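Macro domain-containing protein (Thermosipho africanus, PDB 7OMU) joins a DarT-family domain to a macro domain in a single chain, the macro domain holding adenosine-5-diphosphoribose in its pocket. Local coordinates at residues G42-E50 / L79-F87. The protein carries 1 engineered substitution. Numbering follows the deposited sequence.
Sequences GILSHAEIE and LWEFANLYF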
ATOM      1  N   GLY A  42       9.298 -17.431  21.121  1.00107.39           N
ATOM      2  CA  GLY A  42       8.284 -17.740  20.091  1.00101.61           C
ATOM      3  C   GLY A  42       7.314 -16.586  19.904  1.00 96.75           C
ATOM      4  O   GLY A  42       7.423 -15.588  20.646  1.00 94.66           O
ATOM      5  N   ILE A  43       6.401 -16.704  18.939  1.00 93.18           N
ATOM      6  CA  ILE A  43       5.276 -15.742  18.756  1.00 92.53           C
ATOM      7  C   ILE A  43       4.202 -16.117  19.777  1.00 91.52           C
ATOM      8  O   ILE A  43       3.601 -17.190  19.618  1.00 91.38           O
ATOM      9  CB  ILE A  43       4.742 -15.746  17.308  1.00 92.50           C
ATOM     10  CG1 ILE A  43       5.834 -15.377  16.301  1.00 93.52           C
ATOM     11  CG2 ILE A  43       3.538 -14.829  17.173  1.00 91.20           C
ATOM     12  CD1 ILE A  43       5.424 -15.542  14.852  1.00 91.98           C
ATOM     13  N   LEU A  44       4.001 -15.268  20.789  1.00 92.04           N
ATOM     14  CA  LEU A  44       3.090 -15.524  21.936  1.00 93.39           C
ATOM     15  C   LEU A  44       1.767 -14.788  21.722  1.00 89.42           C
ATOM     16  O   LEU A  44       1.795 -13.681  21.175  1.00 89.70           O
ATOM     17  CB  LEU A  44       3.762 -15.039  23.227  1.00 95.39           C
ATOM     18  CG  LEU A  44       5.205 -15.484  23.442  1.00 95.75           C
ATOM     19  CD1 LEU A  44       5.716 -15.006  24.793  1.00 97.23           C
ATOM     20  CD2 LEU A  44       5.326 -16.993  23.308  1.00 96.25           C
ATOM     21  N   SER A  45       0.662 -15.376  22.178  1.00 89.87           N
ATOM     22  CA  SER A  45      -0.666 -14.717  22.264  1.00 91.16           C
ATOM     23  C   SER A  45      -0.590 -13.589  23.300  1.00 92.81           C
ATOM     24  O   SER A  45       0.277 -13.673  24.191  1.00 91.33           O
ATOM     25  CB  SER A  45      -1.742 -15.712  22.597  1.00 91.80           C
ATOM     26  OG  SER A  45      -1.537 -16.289  23.879  1.00 93.26           O
ATOM     27  N   HIS A  46      -1.453 -12.573  23.180  1.00 95.44           N
ATOM     28  CA  HIS A  46      -1.495 -11.404  24.100  1.00100.22           C
ATOM     29  C   HIS A  46      -1.939 -11.878  25.488  1.00104.14           C
ATOM     30  O   HIS A  46      -1.639 -11.167  26.468  1.00108.43           O
ATOM     31  CB  HIS A  46      -2.339 -10.258  23.517  1.00102.75           C
ATOM     32  CG  HIS A  46      -1.634  -9.476  22.449  1.00106.36           C
ATOM     33  ND1 HIS A  46      -2.214  -9.203  21.220  1.00106.95           N
ATOM     34  CD2 HIS A  46      -0.402  -8.909  22.410  1.00107.25           C
ATOM     35  CE1 HIS A  46      -1.374  -8.504  20.480  1.00105.67           C
ATOM     36  NE2 HIS A  46      -0.258  -8.310  21.191  1.00105.06           N
ATOM     37  N   ALA A  47      -2.582 -13.051  25.559  1.00105.69           N
ATOM     38  CA  ALA A  47      -2.920 -13.791  26.803  1.00106.56           C
ATOM     39  C   ALA A  47      -1.665 -14.438  27.398  1.00106.00           C
ATOM     40  O   ALA A  47      -1.495 -14.370  28.628  1.00106.08           O
ATOM     41  CB  ALA A  47      -3.960 -14.843  26.511  1.00106.73           C
ATOM     42  N   GLU A  48      -0.840 -15.065  26.555  1.00107.18           N
ATOM     43  CA  GLU A  48       0.409 -15.763  26.962  1.00110.59           C
ATOM     44  C   GLU A  48       1.433 -14.743  27.473  1.00112.78           C
ATOM     45  O   GLU A  48       2.234 -15.105  28.347  1.00118.27           O
ATOM     46  CB  GLU A  48       0.967 -16.572  25.789  1.00111.23           C
ATOM     47  CG  GLU A  48       2.146 -17.460  26.153  1.00114.46           C
ATOM     48  CD  GLU A  48       1.865 -18.523  27.201  1.00118.27           C
ATOM     49  OE1 GLU A  48       0.681 -18.870  27.399  1.00118.62           O
ATOM     50  OE2 GLU A  48       2.834 -18.990  27.831  1.00121.86           O
ATOM     51  N   ILE A  49       1.413 -13.515  26.950  1.00112.69           N
ATOM     52  CA  ILE A  49       2.313 -12.410  27.395  1.00114.52           C
ATOM     53  C   ILE A  49       1.931 -12.012  28.828  1.00119.52           C
ATOM     54  O   ILE A  49       2.848 -11.826  29.642  1.00122.54           O
ATOM     55  CB  ILE A  49       2.270 -11.229  26.403  1.00112.64           C
ATOM     56  CG1 ILE A  49       3.022 -11.585  25.116  1.00111.57           C
ATOM     57  CG2 ILE A  49       2.806  -9.953  27.036  1.00112.91           C
ATOM     58  CD1 ILE A  49       2.757 -10.665  23.948  1.00110.70           C
ATOM     59  N   GLU A  50       0.632 -11.906  29.125  1.00121.88           N
ATOM     60  CA  GLU A  50       0.096 -11.586  30.481  1.00121.00           C
ATOM     61  C   GLU A  50       0.418 -12.729  31.445  1.00117.61           C
ATOM     62  O   GLU A  50       0.943 -12.439  32.533  1.00121.65           O
ATOM     63  CB  GLU A  50      -1.415 -11.342  30.457  1.00124.04           C
ATOM     64  CG  GLU A  50      -1.801  -9.949  29.994  1.00125.11           C
ATOM     65  CD  GLU A  50      -1.218  -8.819  30.825  1.00128.59           C
ATOM     66  OE1 GLU A  50      -1.242  -8.929  32.072  1.00129.94           O
ATOM     67  OE2 GLU A  50      -0.725  -7.843  30.220  1.00130.29           O
ATOM     68  N   LEU A  79     -10.195 -14.501  21.575  1.00103.55           N
ATOM     69  CA  LEU A  79      -9.312 -14.220  20.415  1.00100.02           C
ATOM     70  C   LEU A  79      -7.900 -13.898  20.916  1.00 97.70           C
ATOM     71  O   LEU A  79      -6.950 -14.231  20.190  1.00 96.13           O
ATOM     72  CB  LEU A  79      -9.890 -13.060  19.597  1.00 98.98           C
ATOM     73  CG  LEU A  79      -9.023 -12.576  18.435  1.00 97.16           C
ATOM     74  CD1 LEU A  79      -8.741 -13.700  17.451  1.00 96.87           C
ATOM     75  CD2 LEU A  79      -9.667 -11.400  17.722  1.00 96.96           C
ATOM     76  N   TRP A  80      -7.767 -13.289  22.102  1.00 98.99           N
ATOM     77  CA  TRP A  80      -6.456 -12.843  22.652  1.00100.73           C
ATOM     78  C   TRP A  80      -5.639 -14.045  23.154  1.00100.97           C
ATOM     79  O   TRP A  80      -4.464 -13.835  23.513  1.00100.83           O
ATOM     80  CB  TRP A  80      -6.630 -11.758  23.727  1.00100.48           C
ATOM     81  CG  TRP A  80      -6.862 -12.250  25.125  1.00100.92           C
ATOM     82  CD1 TRP A  80      -7.746 -13.209  25.523  1.00102.09           C
ATOM     83  CD2 TRP A  80      -6.230 -11.773  26.326  1.00100.38           C
ATOM     84  NE1 TRP A  80      -7.694 -13.381  26.880  1.00102.35           N
ATOM     85  CE2 TRP A  80      -6.774 -12.512  27.402  1.00102.03           C
ATOM     86  CE3 TRP A  80      -5.257 -10.804  26.603  1.00100.27           C
ATOM     87  CZ2 TRP A  80      -6.368 -12.318  28.724  1.00102.73           C
ATOM     88  CZ3 TRP A  80      -4.858 -10.614  27.910  1.00101.89           C
ATOM     89  CH2 TRP A  80      -5.409 -11.359  28.953  1.00102.59           C
ATOM     90  N   GLU A  81      -6.234 -15.246  23.168  1.00101.34           N
ATOM     91  CA  GLU A  81      -5.558 -16.526  23.522  1.00100.75           C
ATOM     92  C   GLU A  81      -4.753 -17.037  22.321  1.00 97.91           C
ATOM     93  O   GLU A  81      -3.892 -17.907  22.530  1.00 99.95           O
ATOM     94  CB  GLU A  81      -6.570 -17.591  23.950  1.00102.76           C
ATOM     95  CG  GLU A  81      -7.224 -17.319  25.294  1.00105.32           C
ATOM     96  CD  GLU A  81      -8.130 -18.439  25.781  1.00107.28           C
ATOM     97  OE1 GLU A  81      -7.747 -19.610  25.622  1.00108.11           O
ATOM     98  OE2 GLU A  81      -9.226 -18.140  26.302  1.00107.63           O
ATOM     99  N   PHE A  82      -5.028 -16.525  21.118  1.00 93.66           N
ATOM    100  CA  PHE A  82      -4.379 -16.940  19.847  1.00 92.50           C
ATOM    101  C   PHE A  82      -3.360 -15.890  19.392  1.00 90.64           C
ATOM    102  O   PHE A  82      -3.397 -14.742  19.881  1.00 92.44           O
ATOM    103  CB  PHE A  82      -5.433 -17.156  18.758  1.00 92.40           C
ATOM    104  CG  PHE A  82      -6.405 -18.272  19.042  1.00 92.72           C
ATOM    105  CD1 PHE A  82      -7.515 -18.055  19.837  1.00 92.99           C
ATOM    106  CD2 PHE A  82      -6.206 -19.541  18.522  1.00 93.40           C
ATOM    107  CE1 PHE A  82      -8.401 -19.084  20.109  1.00 94.94           C
ATOM    108  CE2 PHE A  82      -7.097 -20.568  18.793  1.00 93.66           C
ATOM    109  CZ  PHE A  82      -8.194 -20.337  19.583  1.00 94.47           C
ATOM    110  N   ALA A  83      -2.478 -16.294  18.474  1.00 89.06           N
ATOM    111  CA  ALA A  83      -1.465 -15.448  17.804  1.00 87.80           C
ATOM    112  C   ALA A  83      -1.921 -15.201  16.366  1.00 87.68           C
ATOM    113  O   ALA A  83      -2.183 -16.187  15.653  1.00 86.47           O
ATOM    114  CB  ALA A  83      -0.118 -16.124  17.844  1.00 88.28           C
ATOM    115  N   ASN A  84      -2.003 -13.932  15.960  1.00 89.56           N
ATOM    116  CA  ASN A  84      -2.630 -13.497  14.683  1.00 91.07           C
ATOM    117  C   ASN A  84      -1.572 -13.495  13.574  1.00 89.39           C
ATOM    118  O   ASN A  84      -0.753 -12.553  13.535  1.00 94.22           O
ATOM    119  CB  ASN A  84      -3.301 -12.131  14.853  1.00 93.11           C
ATOM    120  CG  ASN A  84      -4.266 -11.788  13.740  1.00 93.09           C
ATOM    121  OD1 ASN A  84      -5.473 -11.928  13.899  1.00 96.66           O
ATOM    122  ND2 ASN A  84      -3.745 -11.322  12.620  1.00 92.79           N
ATOM    123  N   LEU A  85      -1.591 -14.520  12.717  1.00 85.98           N
ATOM    124  CA  LEU A  85      -0.700 -14.652  11.533  1.00 83.26           C
ATOM    125  C   LEU A  85      -1.487 -14.273  10.275  1.00 80.67           C
ATOM    126  O   LEU A  85      -2.328 -15.082   9.848  1.00 84.68           O
ATOM    127  CB  LEU A  85      -0.190 -16.094  11.448  1.00 83.88           C
ATOM    128  CG  LEU A  85       0.495 -16.627  12.705  1.00 84.90           C
ATOM    129  CD1 LEU A  85       1.052 -18.020  12.471  1.00 86.47           C
ATOM    130  CD2 LEU A  85       1.598 -15.688  13.163  1.00 84.29           C
ATOM    131  N   TYR A  86      -1.232 -13.090   9.713  1.00 76.56           N
ATOM    132  CA  TYR A  86      -1.926 -12.560   8.510  1.00 75.10           C
ATOM    133  C   TYR A  86      -1.464 -13.319   7.261  1.00 74.13           C
ATOM    134  O   TYR A  86      -0.284 -13.692   7.193  1.00 73.50           O
ATOM    135  CB  TYR A  86      -1.636 -11.070   8.314  1.00 75.79           C
ATOM    136  CG  TYR A  86      -2.170 -10.144   9.378  1.00 75.16           C
ATOM    137  CD1 TYR A  86      -3.525  -9.871   9.476  1.00 74.57           C
ATOM    138  CD2 TYR A  86      -1.318  -9.506  10.261  1.00 75.62           C
ATOM    139  CE1 TYR A  86      -4.022  -9.003  10.435  1.00 74.23           C
ATOM    140  CE2 TYR A  86      -1.797  -8.639  11.227  1.00 77.22           C
ATOM    141  CZ  TYR A  86      -3.153  -8.384  11.315  1.00 76.62           C
ATOM    142  OH  TYR A  86      -3.618  -7.530  12.274  1.00 79.33           O
ATOM    143  N   PHE A  87      -2.363 -13.512   6.293  1.00 75.34           N
ATOM    144  CA  PHE A  87      -2.033 -14.002   4.930  1.00 78.14           C
ATOM    145  C   PHE A  87      -1.431 -12.852   4.122  1.00 80.21           C
ATOM    146  O   PHE A  87      -0.587 -13.107   3.236  1.00 81.86           O
ATOM    147  CB  PHE A  87      -3.277 -14.539   4.223  1.00 79.18           C
ATOM    148  CG  PHE A  87      -3.852 -15.770   4.864  1.00 80.59           C
ATOM    149  CD1 PHE A  87      -3.295 -17.012   4.617  1.00 83.19           C
ATOM    150  CD2 PHE A  87      -4.928 -15.682   5.726  1.00 81.97           C
ATOM    151  CE1 PHE A  87      -3.809 -18.146   5.220  1.00 86.34           C
ATOM    152  CE2 PHE A  87      -5.441 -16.819   6.330  1.00 85.81           C
ATOM    153  CZ  PHE A  87      -4.886 -18.048   6.069  1.00 87.06           C
TER
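The indole of Trp80 carries Ala47 on one face: CB of Ala47 sits over the centre of the ring system, 3.8 Å from Trp80 CE2. Ala47 CA stands above the six-membered ring in a CH-pi contact, almost on the ring normal and 3.8 Å from the centroid. Glu50 and the carbonyl of His46 reach the same indole obliquely; Glu50 CG comes to 3.8 Å from Trp80 CZ3, and the two side chains cross at about a right angle, though the Glu50 carboxylate lies nearly parallel to the indole plane. This is the N-capped start of helix 46-51 packed on the residues leading into strand 82-86 of the DarT-family domain. With CG lodged between backbone N and carbonyl carbon, Trp80 turns its indole under that first turn, while its own carbonyl accepts from Ala47 N at 2.9 Å. That bond is bent, 143° at the hydrogen, and the donor lies 30° off the carbonyl plane. The methylene group of Ser45, the N-cap residue, packs among the backbone carbonyls of Trp80, Glu81 and Phe82. Gln175, which follows strand 170-174, ties both pieces together through backbone bonds to Ser45 and Glu81. Further along, the contact turns apolar: Ile43 points CG2 at Ala83 CB, 3.9 Å away, and CD1 at Leu85 CD2, with Tyr28 of strand 25-31 touching both Ile43 and Leu85. At the helix start, Ser45 OG, which also bonds to Gln175 O, accepts the capping bond from Glu48 N at 3.0 Å.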